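Local structure of AxyAgu115A (Amphibacillus xylanus NBRC 15112, 6NPS) at residues 385-393 with 867-875; 817-826 with 932-943. The protein is a glycoside hydrolase family 115 alpha-glucuronidase that probably cleaves glucuronic acid side groups from glucuronoxylan and arabinoglucuronoxylan. The protein carries 3 engineered substitutions. All blocks are in the same frame, centred on the assembly; numbering follows the deposited sequence.

Contact 1 (385-393 with 867-875); sequences DNHGNLRTL and QPSNPVTRE
Asn389 to Leu393 runs alongside Ser869 to Val872 as two irregular loop backbones, closing from 5.8 Å between the CA atoms of Asn389 and Ser869 to 4.1 Å between those of Thr392 and Val872, where Leu393 N donates to Val872 O at 3.0 Å. Asn870 is the main side chain in the join. Its CG stands beside the backbone N (chi1 -60°), which turns the amide onto the other loop, and both hydrogens of ND2 are spent there: one on Leu390 O at 2.8 Å, the other, longer, on Asp385 OD2 at 3.3 Å. Both acceptors lie close to the amide plane, whereas ND2 stands above the carboxylate plane, 58° out of it. An asparagine suits the place because its other end, OD1, can accept from Tyr899 OH. Asp385 in turn organises its own loop. OD1 takes His387 N, an Asx turn, and Asn389 N from the opposite face of the carboxylate, while the syn lone pair of OD2 receives Asn389 ND2 at 3.0 Å. The side-chain oxygens Asn389 OD1 and Gln867 OE1 come within 3.2 Å, two acceptors reconciled by Lys430 NZ, which bonds both. Beside Asn870, one water accepts from its backbone N and lies by Leu390 O; another sits between Asn870 O and Arg391 O. Thr392 lays its methyl CG2 3.5 Å from Thr873 O, its hydroxyl being held by Glu357, and Leu393 CD1 rests on Val872 CG1. This joins a loop that follows a strand of the TIM-barrel-type region to a loop of the C-terminal domain. With the buried Asp385 carboxylate met by donors from both loops and from Trp906 NE1, the join depends on polar matching.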
loop_
_atom_site.group_PDB
_atom_site.type_symbol
_atom_site.label_atom_id
_atom_site.label_comp_id
_atom_site.label_asym_id
_atom_site.label_seq_id
_atom_site.Cartn_x
_atom_site.Cartn_y
_atom_site.Cartn_z
ATOM N N ASP A 385 -24.058 -21.310 -9.893
ATOM C CA ASP A 385 -23.677 -19.940 -10.158
ATOM C C ASP A 385 -22.274 -19.838 -10.763
ATOM O O ASP A 385 -21.674 -18.762 -10.713
ATOM C CB ASP A 385 -23.767 -19.113 -8.874
ATOM C CG ASP A 385 -22.784 -19.582 -7.783
ATOM O OD1 ASP A 385 -22.051 -20.596 -7.941
ATOM O OD2 ASP A 385 -22.737 -18.909 -6.734
ATOM N N ASN A 386 -21.736 -20.944 -11.295
ATOM C CA ASN A 386 -20.442 -21.048 -11.967
ATOM C C ASN A 386 -19.359 -21.205 -10.912
ATOM O O ASN A 386 -18.199 -21.411 -11.265
ATOM C CB ASN A 386 -20.138 -19.869 -12.927
ATOM C CG ASN A 386 -21.084 -19.865 -14.122
ATOM O OD1 ASN A 386 -21.181 -20.876 -14.821
ATOM N ND2 ASN A 386 -21.796 -18.765 -14.346
ATOM N N HIS A 387 -19.717 -21.187 -9.628
ATOM C CA HIS A 387 -18.750 -21.335 -8.555
ATOM C C HIS A 387 -19.116 -22.449 -7.603
ATOM O O HIS A 387 -18.526 -22.544 -6.528
ATOM C CB HIS A 387 -18.596 -20.007 -7.838
ATOM C CG HIS A 387 -17.927 -19.003 -8.716
ATOM N ND1 HIS A 387 -16.574 -18.744 -8.647
ATOM C CD2 HIS A 387 -18.408 -18.273 -9.749
ATOM C CE1 HIS A 387 -16.254 -17.866 -9.577
ATOM N NE2 HIS A 387 -17.349 -17.568 -10.272
ATOM N N GLY A 388 -20.072 -23.296 -7.975
ATOM C CA GLY A 388 -20.374 -24.451 -7.165
ATOM C C GLY A 388 -21.480 -24.251 -6.154
ATOM O O GLY A 388 -21.688 -25.134 -5.302
ATOM N N ASN A 389 -22.224 -23.154 -6.252
ATOM C CA ASN A 389 -23.383 -22.885 -5.408
ATOM C C ASN A 389 -24.619 -22.966 -6.290
ATOM O O ASN A 389 -24.703 -22.253 -7.294
ATOM C CB ASN A 389 -23.277 -21.502 -4.772
ATOM C CG ASN A 389 -21.945 -21.300 -4.100
ATOM O OD1 ASN A 389 -21.651 -21.951 -3.064
ATOM N ND2 ASN A 389 -21.114 -20.407 -4.666
ATOM N N LEU A 390 -25.561 -23.839 -5.937
ATOM C CA LEU A 390 -26.799 -23.891 -6.709
ATOM C C LEU A 390 -27.471 -22.526 -6.729
ATOM O O LEU A 390 -27.208 -21.660 -5.889
ATOM C CB LEU A 390 -27.778 -24.907 -6.129
ATOM C CG LEU A 390 -27.202 -26.303 -5.861
ATOM C CD1 LEU A 390 -28.321 -27.269 -5.423
ATOM C CD2 LEU A 390 -26.436 -26.877 -7.064
ATOM N N ARG A 391 -28.364 -22.362 -7.702
ATOM C CA ARG A 391 -29.261 -21.223 -7.786
ATOM C C ARG A 391 -30.665 -21.676 -7.402
ATOM O O ARG A 391 -30.834 -22.377 -6.397
ATOM C CB ARG A 391 -29.193 -20.626 -9.212
ATOM C CG ARG A 391 -27.771 -20.127 -9.551
ATOM C CD ARG A 391 -27.699 -19.597 -11.010
ATOM N NE ARG A 391 -28.547 -18.428 -11.137
ATOM C CZ ARG A 391 -28.815 -17.810 -12.282
ATOM N NH1 ARG A 391 -28.308 -18.265 -13.426
ATOM N NH2 ARG A 391 -29.605 -16.744 -12.281
ATOM N N THR A 392 -31.685 -21.284 -8.155
ATOM C CA THR A 392 -33.026 -21.722 -7.791
ATOM C C THR A 392 -33.223 -23.185 -8.160
ATOM O O THR A 392 -32.484 -23.763 -8.969
ATOM C CB THR A 392 -34.102 -20.889 -8.460
ATOM O OG1 THR A 392 -34.051 -21.116 -9.870
ATOM C CG2 THR A 392 -33.888 -19.421 -8.136
ATOM N N LEU A 393 -34.224 -23.787 -7.532
ATOM C CA LEU A 393 -34.474 -25.215 -7.605
ATOM C C LEU A 393 -35.980 -25.402 -7.740
ATOM O O LEU A 393 -36.755 -24.488 -7.429
ATOM C CB LEU A 393 -33.933 -25.903 -6.339
ATOM C CG LEU A 393 -32.398 -25.899 -6.149
ATOM C CD1 LEU A 393 -32.051 -26.482 -4.769
ATOM C CD2 LEU A 393 -31.632 -26.663 -7.288
ATOM N N GLN A 867 -22.131 -20.309 4.773
ATOM C CA GLN A 867 -21.804 -20.704 3.417
ATOM C C GLN A 867 -22.551 -19.793 2.442
ATOM O O GLN A 867 -23.720 -19.460 2.688
ATOM C CB GLN A 867 -22.171 -22.169 3.177
ATOM C CG GLN A 867 -21.202 -22.846 2.242
ATOM C CD GLN A 867 -21.601 -22.712 0.786
ATOM O OE1 GLN A 867 -20.745 -22.638 -0.093
ATOM N NE2 GLN A 867 -22.909 -22.697 0.523
ATOM N N PRO A 868 -21.907 -19.355 1.331
ATOM C CA PRO A 868 -22.589 -18.410 0.399
ATOM C C PRO A 868 -23.551 -19.105 -0.562
ATOM O O PRO A 868 -23.342 -19.216 -1.772
ATOM C CB PRO A 868 -21.411 -17.754 -0.338
ATOM C CG PRO A 868 -20.360 -18.799 -0.381
ATOM C CD PRO A 868 -20.490 -19.561 0.965
ATOM N N SER A 869 -24.646 -19.590 -0.012
ATOM C CA SER A 869 -25.719 -20.199 -0.779
ATOM C C SER A 869 -26.609 -19.141 -1.422
ATOM O O SER A 869 -26.736 -18.013 -0.933
ATOM C CB SER A 869 -26.560 -21.089 0.134
ATOM O OG SER A 869 -25.924 -22.337 0.254
ATOM N N ASN A 870 -27.270 -19.538 -2.505
ATOM C CA ASN A 870 -28.198 -18.649 -3.166
ATOM C C ASN A 870 -29.629 -19.043 -2.827
ATOM O O ASN A 870 -29.894 -20.218 -2.561
ATOM C CB ASN A 870 -27.967 -18.719 -4.679
ATOM C CG ASN A 870 -26.566 -18.319 -5.045
ATOM O OD1 ASN A 870 -26.147 -17.212 -4.708
ATOM N ND2 ASN A 870 -25.818 -19.199 -5.716
ATOM N N PRO A 871 -30.580 -18.101 -2.811
ATOM C CA PRO A 871 -31.973 -18.471 -2.534
ATOM C C PRO A 871 -32.457 -19.551 -3.492
ATOM O O PRO A 871 -32.134 -19.543 -4.690
ATOM C CB PRO A 871 -32.750 -17.161 -2.755
ATOM C CG PRO A 871 -31.739 -16.066 -2.718
ATOM C CD PRO A 871 -30.439 -16.669 -3.152
ATOM N N VAL A 872 -33.280 -20.472 -2.963
ATOM C CA VAL A 872 -33.779 -21.597 -3.771
ATOM C C VAL A 872 -35.044 -21.275 -4.550
ATOM O O VAL A 872 -35.468 -22.093 -5.390
ATOM C CB VAL A 872 -34.065 -22.850 -2.912
ATOM C CG1 VAL A 872 -32.827 -23.257 -2.195
ATOM C CG2 VAL A 872 -35.225 -22.576 -1.913
ATOM N N THR A 873 -35.672 -20.125 -4.308
ATOM C CA THR A 873 -36.854 -19.746 -5.079
ATOM C C THR A 873 -36.596 -18.449 -5.846
ATOM O O THR A 873 -35.639 -17.716 -5.584
ATOM C CB THR A 873 -38.109 -19.559 -4.209
ATOM O OG1 THR A 873 -38.058 -18.274 -3.574
ATOM C CG2 THR A 873 -38.285 -20.682 -3.169
ATOM N N ARG A 874 -37.488 -18.156 -6.792
ATOM C CA ARG A 874 -37.308 -16.960 -7.603
ATOM C C ARG A 874 -37.535 -15.680 -6.813
ATOM O O ARG A 874 -37.257 -14.595 -7.340
ATOM C CB ARG A 874 -38.230 -17.000 -8.821
ATOM C CG ARG A 874 -39.712 -16.962 -8.483
ATOM C CD ARG A 874 -40.561 -17.255 -9.710
ATOM N NE ARG A 874 -41.529 -16.195 -9.997
ATOM C CZ ARG A 874 -41.238 -15.064 -10.629
ATOM N NH1 ARG A 874 -39.998 -14.831 -11.038
ATOM N NH2 ARG A 874 -42.186 -14.162 -10.845
ATOM N N GLU A 875 -37.988 -15.782 -5.558
ATOM C CA GLU A 875 -38.214 -14.617 -4.709
ATOM C C GLU A 875 -36.929 -14.045 -4.112
ATOM O O GLU A 875 -36.959 -12.938 -3.559
ATOM C CB GLU A 875 -39.211 -14.976 -3.598
ATOM C CG GLU A 875 -40.677 -14.928 -4.060
ATOM C CD GLU A 875 -41.292 -16.312 -4.298
ATOM O OE1 GLU A 875 -42.330 -16.622 -3.668
ATOM O OE2 GLU A 875 -40.746 -17.088 -5.115
HETATM O O HOH W 1 -26.708 -22.327 -3.289
HETATM O O HOH W 2 -29.911 -22.571 -3.920
#

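Contact 2 (817-826 with 932-943); sequences FEVLDGYGKT and IYAVSPGFALEK
Glu942 OE1 is gripped by two donors: the backbone N of Lys825, at 2.9 Å and nearly straight (173° at the hydrogen), and a water that also lies 3.1 Å from Thr826 OG1, a hydroxyl held by Glu797 as well. The amide comes from above the carboxylate plane, 44° out of it. Glutamate suits this position because its long chain, extended beyond CG, carries the carboxylate to the amide of Lys825. The carboxylate settles against Gly824, whose CA is 3.4 Å from Glu942 OE1; glycine, with no side chain and a positive phi, lets the carboxylate lie this close. The aliphatic start of Lys825 crosses Glu942 at about a right angle, with Lys825 CB 3.8 Å from Glu942 OE1, while its ammonium leaves for Asn912 O. Tyr823 turns an edge toward OE2 and sends its hydroxyl to Glu433 of helix 428-440.

These segments belong to the beta-rich C-terminal domain. Strand 817-821 runs at 97° to strand 932-934, measured between the axes of these short segments, so no backbone pairing joins them, and the Phe817 ring spans the distance. A type II turn from Leu820 to Tyr823 follows, Gly822 taking its positive-phi corner. Glu942 and Lys943 both face Tyr865 in a classic beta bulge.

At the other end Phe817, with CG beside its backbone N, turns its ring edge to Ala934 N of strand 932-934, and its CZ is also 3.7 Å from Ala934 CB. Alanine's small methyl lets the ring approach the backbone this closely. Phe939 also meets the ring edge to edge, CE1 of Phe817 being 4.4 Å from Phe939 CD2, and its own side chain packs on Leu866 of strand 858-866.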
loop_
_atom_site.group_PDB
_atom_site.type_symbol
_atom_site.label_atom_id
_atom_site.label_comp_id
_atom_site.label_asym_id
_atom_site.label_seq_id
_atom_site.Cartn_x
_atom_site.Cartn_y
_atom_site.Cartn_z
ATOM N N PHE A 817 -31.279 -29.971 12.961
ATOM C CA PHE A 817 -29.949 -29.569 12.535
ATOM C C PHE A 817 -28.976 -30.737 12.593
ATOM O O PHE A 817 -28.970 -31.520 13.536
ATOM C CB PHE A 817 -29.430 -28.417 13.392
ATOM C CG PHE A 817 -29.945 -27.073 12.957
ATOM C CD1 PHE A 817 -29.339 -26.392 11.943
ATOM C CD2 PHE A 817 -31.077 -26.521 13.584
ATOM C CE1 PHE A 817 -29.831 -25.150 11.502
ATOM C CE2 PHE A 817 -31.546 -25.310 13.200
ATOM C CZ PHE A 817 -30.927 -24.607 12.148
ATOM N N GLU A 818 -28.159 -30.859 11.567
ATOM C CA GLU A 818 -27.102 -31.854 11.514
ATOM C C GLU A 818 -25.750 -31.160 11.415
ATOM O O GLU A 818 -25.630 -30.124 10.738
ATOM C CB GLU A 818 -27.275 -32.769 10.293
ATOM C CG GLU A 818 -28.518 -33.628 10.317
ATOM C CD GLU A 818 -28.286 -34.967 10.995
ATOM O OE1 GLU A 818 -27.184 -35.175 11.551
ATOM O OE2 GLU A 818 -29.214 -35.806 10.984
ATOM N N VAL A 819 -24.717 -31.757 12.008
ATOM C CA VAL A 819 -23.357 -31.243 11.851
ATOM C C VAL A 819 -22.759 -31.888 10.615
ATOM O O VAL A 819 -22.727 -33.121 10.513
ATOM C CB VAL A 819 -22.481 -31.538 13.079
ATOM C CG1 VAL A 819 -21.020 -30.995 12.860
ATOM C CG2 VAL A 819 -23.113 -30.956 14.377
ATOM N N LEU A 820 -22.296 -31.055 9.678
ATOM C CA LEU A 820 -21.560 -31.493 8.498
ATOM C C LEU A 820 -20.076 -31.423 8.849
ATOM O O LEU A 820 -19.498 -30.337 8.882
ATOM C CB LEU A 820 -21.898 -30.612 7.298
ATOM C CG LEU A 820 -23.367 -30.648 6.839
ATOM C CD1 LEU A 820 -23.664 -29.628 5.691
ATOM C CD2 LEU A 820 -23.671 -32.027 6.352
ATOM N N ASP A 821 -19.467 -32.582 9.112
ATOM C CA ASP A 821 -18.065 -32.638 9.516
ATOM C C ASP A 821 -17.179 -32.051 8.433
ATOM O O ASP A 821 -17.382 -32.307 7.245
ATOM C CB ASP A 821 -17.628 -34.081 9.778
ATOM C CG ASP A 821 -18.460 -34.770 10.863
ATOM O OD1 ASP A 821 -19.077 -34.066 11.696
ATOM O OD2 ASP A 821 -18.478 -36.026 10.878
ATOM N N GLY A 822 -16.207 -31.234 8.850
ATOM C CA GLY A 822 -15.220 -30.692 7.918
ATOM C C GLY A 822 -15.752 -29.694 6.918
ATOM O O GLY A 822 -15.000 -29.251 6.049
ATOM N N TYR A 823 -17.011 -29.295 7.025
ATOM C CA TYR A 823 -17.596 -28.402 6.039
ATOM C C TYR A 823 -17.086 -26.975 6.245
ATOM O O TYR A 823 -16.703 -26.584 7.353
ATOM C CB TYR A 823 -19.122 -28.472 6.142
ATOM C CG TYR A 823 -19.855 -27.853 4.990
ATOM C CD1 TYR A 823 -20.094 -26.498 4.974
ATOM C CD2 TYR A 823 -20.318 -28.618 3.911
ATOM C CE1 TYR A 823 -20.742 -25.912 3.953
ATOM C CE2 TYR A 823 -20.991 -28.012 2.855
ATOM C CZ TYR A 823 -21.197 -26.658 2.891
ATOM O OH TYR A 823 -21.854 -25.991 1.880
ATOM N N GLY A 824 -16.995 -26.218 5.145
ATOM C CA GLY A 824 -16.751 -24.788 5.260
ATOM C C GLY A 824 -15.289 -24.393 5.437
ATOM O O GLY A 824 -14.351 -25.158 5.180
ATOM N N LYS A 825 -15.104 -23.156 5.914
ATOM C CA LYS A 825 -13.770 -22.579 5.994
ATOM C C LYS A 825 -13.033 -23.041 7.230
ATOM O O LYS A 825 -11.794 -23.115 7.215
ATOM C CB LYS A 825 -13.842 -21.053 5.972
ATOM C CG LYS A 825 -14.303 -20.532 4.601
ATOM C CD LYS A 825 -14.337 -19.011 4.567
ATOM C CE LYS A 825 -12.960 -18.378 4.358
ATOM N NZ LYS A 825 -13.096 -16.862 4.159
ATOM N N THR A 826 -13.765 -23.352 8.297
ATOM C CA THR A 826 -13.117 -23.723 9.554
ATOM C C THR A 826 -13.624 -25.094 10.023
ATOM O O THR A 826 -13.567 -26.064 9.256
ATOM C CB THR A 826 -13.290 -22.593 10.599
ATOM O OG1 THR A 826 -14.678 -22.337 10.868
ATOM C CG2 THR A 826 -12.641 -21.258 10.084
ATOM N N ILE A 932 -31.266 -20.469 17.334
ATOM C CA ILE A 932 -31.311 -20.256 15.894
ATOM C C ILE A 932 -32.242 -21.300 15.287
ATOM O O ILE A 932 -32.041 -22.515 15.462
ATOM C CB ILE A 932 -29.915 -20.328 15.273
ATOM C CG1 ILE A 932 -28.994 -19.361 16.035
ATOM C CG2 ILE A 932 -29.977 -20.055 13.779
ATOM C CD1 ILE A 932 -27.648 -19.272 15.440
ATOM N N TYR A 933 -33.279 -20.827 14.602
ATOM C CA TYR A 933 -34.261 -21.692 13.957
ATOM C C TYR A 933 -34.001 -21.726 12.459
ATOM O O TYR A 933 -33.739 -20.682 11.835
ATOM C CB TYR A 933 -35.695 -21.199 14.180
ATOM C CG TYR A 933 -36.226 -21.213 15.579
ATOM C CD1 TYR A 933 -35.899 -20.214 16.486
ATOM C CD2 TYR A 933 -37.115 -22.204 15.992
ATOM C CE1 TYR A 933 -36.421 -20.224 17.783
ATOM C CE2 TYR A 933 -37.638 -22.221 17.283
ATOM C CZ TYR A 933 -37.291 -21.225 18.164
ATOM O OH TYR A 933 -37.811 -21.224 19.437
ATOM N N ALA A 934 -34.123 -22.909 11.865
ATOM C CA ALA A 934 -34.115 -22.979 10.412
ATOM C C ALA A 934 -35.450 -22.516 9.859
ATOM O O ALA A 934 -36.497 -22.841 10.415
ATOM C CB ALA A 934 -33.837 -24.398 9.923
ATOM N N VAL A 935 -35.414 -21.768 8.736
ATOM C CA VAL A 935 -36.635 -21.338 8.060
ATOM C C VAL A 935 -36.504 -21.649 6.564
ATOM O O VAL A 935 -37.041 -22.655 6.083
ATOM C CB VAL A 935 -36.912 -19.840 8.332
ATOM C CG1 VAL A 935 -38.185 -19.330 7.581
ATOM C CG2 VAL A 935 -37.014 -19.583 9.851
ATOM N N SER A 936 -35.733 -20.802 5.806
ATOM C CA SER A 936 -35.465 -21.072 4.408
ATOM C C SER A 936 -34.438 -22.178 4.239
ATOM O O SER A 936 -33.521 -22.308 5.042
ATOM C CB SER A 936 -34.940 -19.817 3.686
ATOM O OG SER A 936 -35.796 -18.718 3.903
ATOM N N PRO A 937 -34.544 -22.948 3.157
ATOM C CA PRO A 937 -33.447 -23.847 2.751
ATOM C C PRO A 937 -32.187 -23.065 2.350
ATOM O O PRO A 937 -32.238 -21.880 2.023
ATOM C CB PRO A 937 -34.025 -24.578 1.536
ATOM C CG PRO A 937 -35.546 -24.373 1.611
ATOM C CD PRO A 937 -35.731 -23.044 2.282
ATOM N N GLY A 938 -31.054 -23.765 2.318
ATOM C CA GLY A 938 -29.789 -23.146 1.976
ATOM C C GLY A 938 -29.015 -22.513 3.129
ATOM O O GLY A 938 -27.918 -21.975 2.904
ATOM N N PHE A 939 -29.525 -22.585 4.352
ATOM C CA PHE A 939 -28.898 -21.951 5.514
ATOM C C PHE A 939 -27.889 -22.921 6.119
ATOM O O PHE A 939 -28.272 -23.937 6.706
ATOM C CB PHE A 939 -29.980 -21.538 6.512
ATOM C CG PHE A 939 -29.449 -20.898 7.779
ATOM C CD1 PHE A 939 -29.052 -19.572 7.794
ATOM C CD2 PHE A 939 -29.364 -21.629 8.955
ATOM C CE1 PHE A 939 -28.554 -18.981 8.976
ATOM C CE2 PHE A 939 -28.874 -21.052 10.142
ATOM C CZ PHE A 939 -28.481 -19.725 10.151
ATOM N N ALA A 940 -26.593 -22.637 5.943
ATOM C CA ALA A 940 -25.530 -23.474 6.490
ATOM C C ALA A 940 -24.604 -22.577 7.309
ATOM O O ALA A 940 -23.940 -21.684 6.758
ATOM C CB ALA A 940 -24.767 -24.204 5.394
ATOM N N LEU A 941 -24.580 -22.798 8.622
ATOM C CA LEU A 941 -23.984 -21.855 9.553
ATOM C C LEU A 941 -22.674 -22.432 10.059
ATOM O O LEU A 941 -22.651 -23.556 10.586
ATOM C CB LEU A 941 -24.940 -21.587 10.717
ATOM C CG LEU A 941 -24.437 -20.705 11.853
ATOM C CD1 LEU A 941 -24.248 -19.229 11.455
ATOM C CD2 LEU A 941 -25.476 -20.781 12.974
ATOM N N GLU A 942 -21.600 -21.656 9.938
ATOM C CA GLU A 942 -20.259 -22.097 10.303
ATOM C C GLU A 942 -19.776 -21.513 11.622
ATOM O O GLU A 942 -19.135 -22.229 12.389
ATOM C CB GLU A 942 -19.244 -21.737 9.201
ATOM C CG GLU A 942 -19.562 -22.501 7.888
ATOM C CD GLU A 942 -18.691 -22.134 6.663
ATOM O OE1 GLU A 942 -17.483 -21.805 6.816
ATOM O OE2 GLU A 942 -19.233 -22.212 5.528
ATOM N N LYS A 943 -20.043 -20.236 11.890
ATOM C CA LYS A 943 -19.477 -19.568 13.059
ATOM C C LYS A 943 -20.418 -18.437 13.446
ATOM O O LYS A 943 -21.086 -17.849 12.590
ATOM C CB LYS A 943 -18.042 -19.034 12.767
ATOM C CG LYS A 943 -17.329 -18.406 14.003
ATOM C CD LYS A 943 -16.023 -17.694 13.618
ATOM C CE LYS A 943 -14.971 -18.668 13.226
ATOM N NZ LYS A 943 -13.691 -17.949 13.095
HETATM O O HOH W 3 -16.147 -20.366 9.001
#

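The centres of contact 1 and contact 2 lie 15 Å apart, and their segments alternate along the chain: 385-393, 817-826, 867-875, then 932-943. Contact 2 is internal to the C-terminal domain, whereas contact 1 joins that domain to the TIM-barrel-type region. They touch directly where 867-875 leaves strand 858-866, which pairs antiparallel with strand 940-948: Gln867 N lies 3.0 Å from Ala940 O, a probable hydrogen bond, and Ser869 CB packs on Gly938 O. Helix 428-440 borders both, with Met437 meeting Val872 and Pro937. The loop that reaches the barrel region thus grows directly from the strands of the C-terminal domain, linking two parts far apart in sequence.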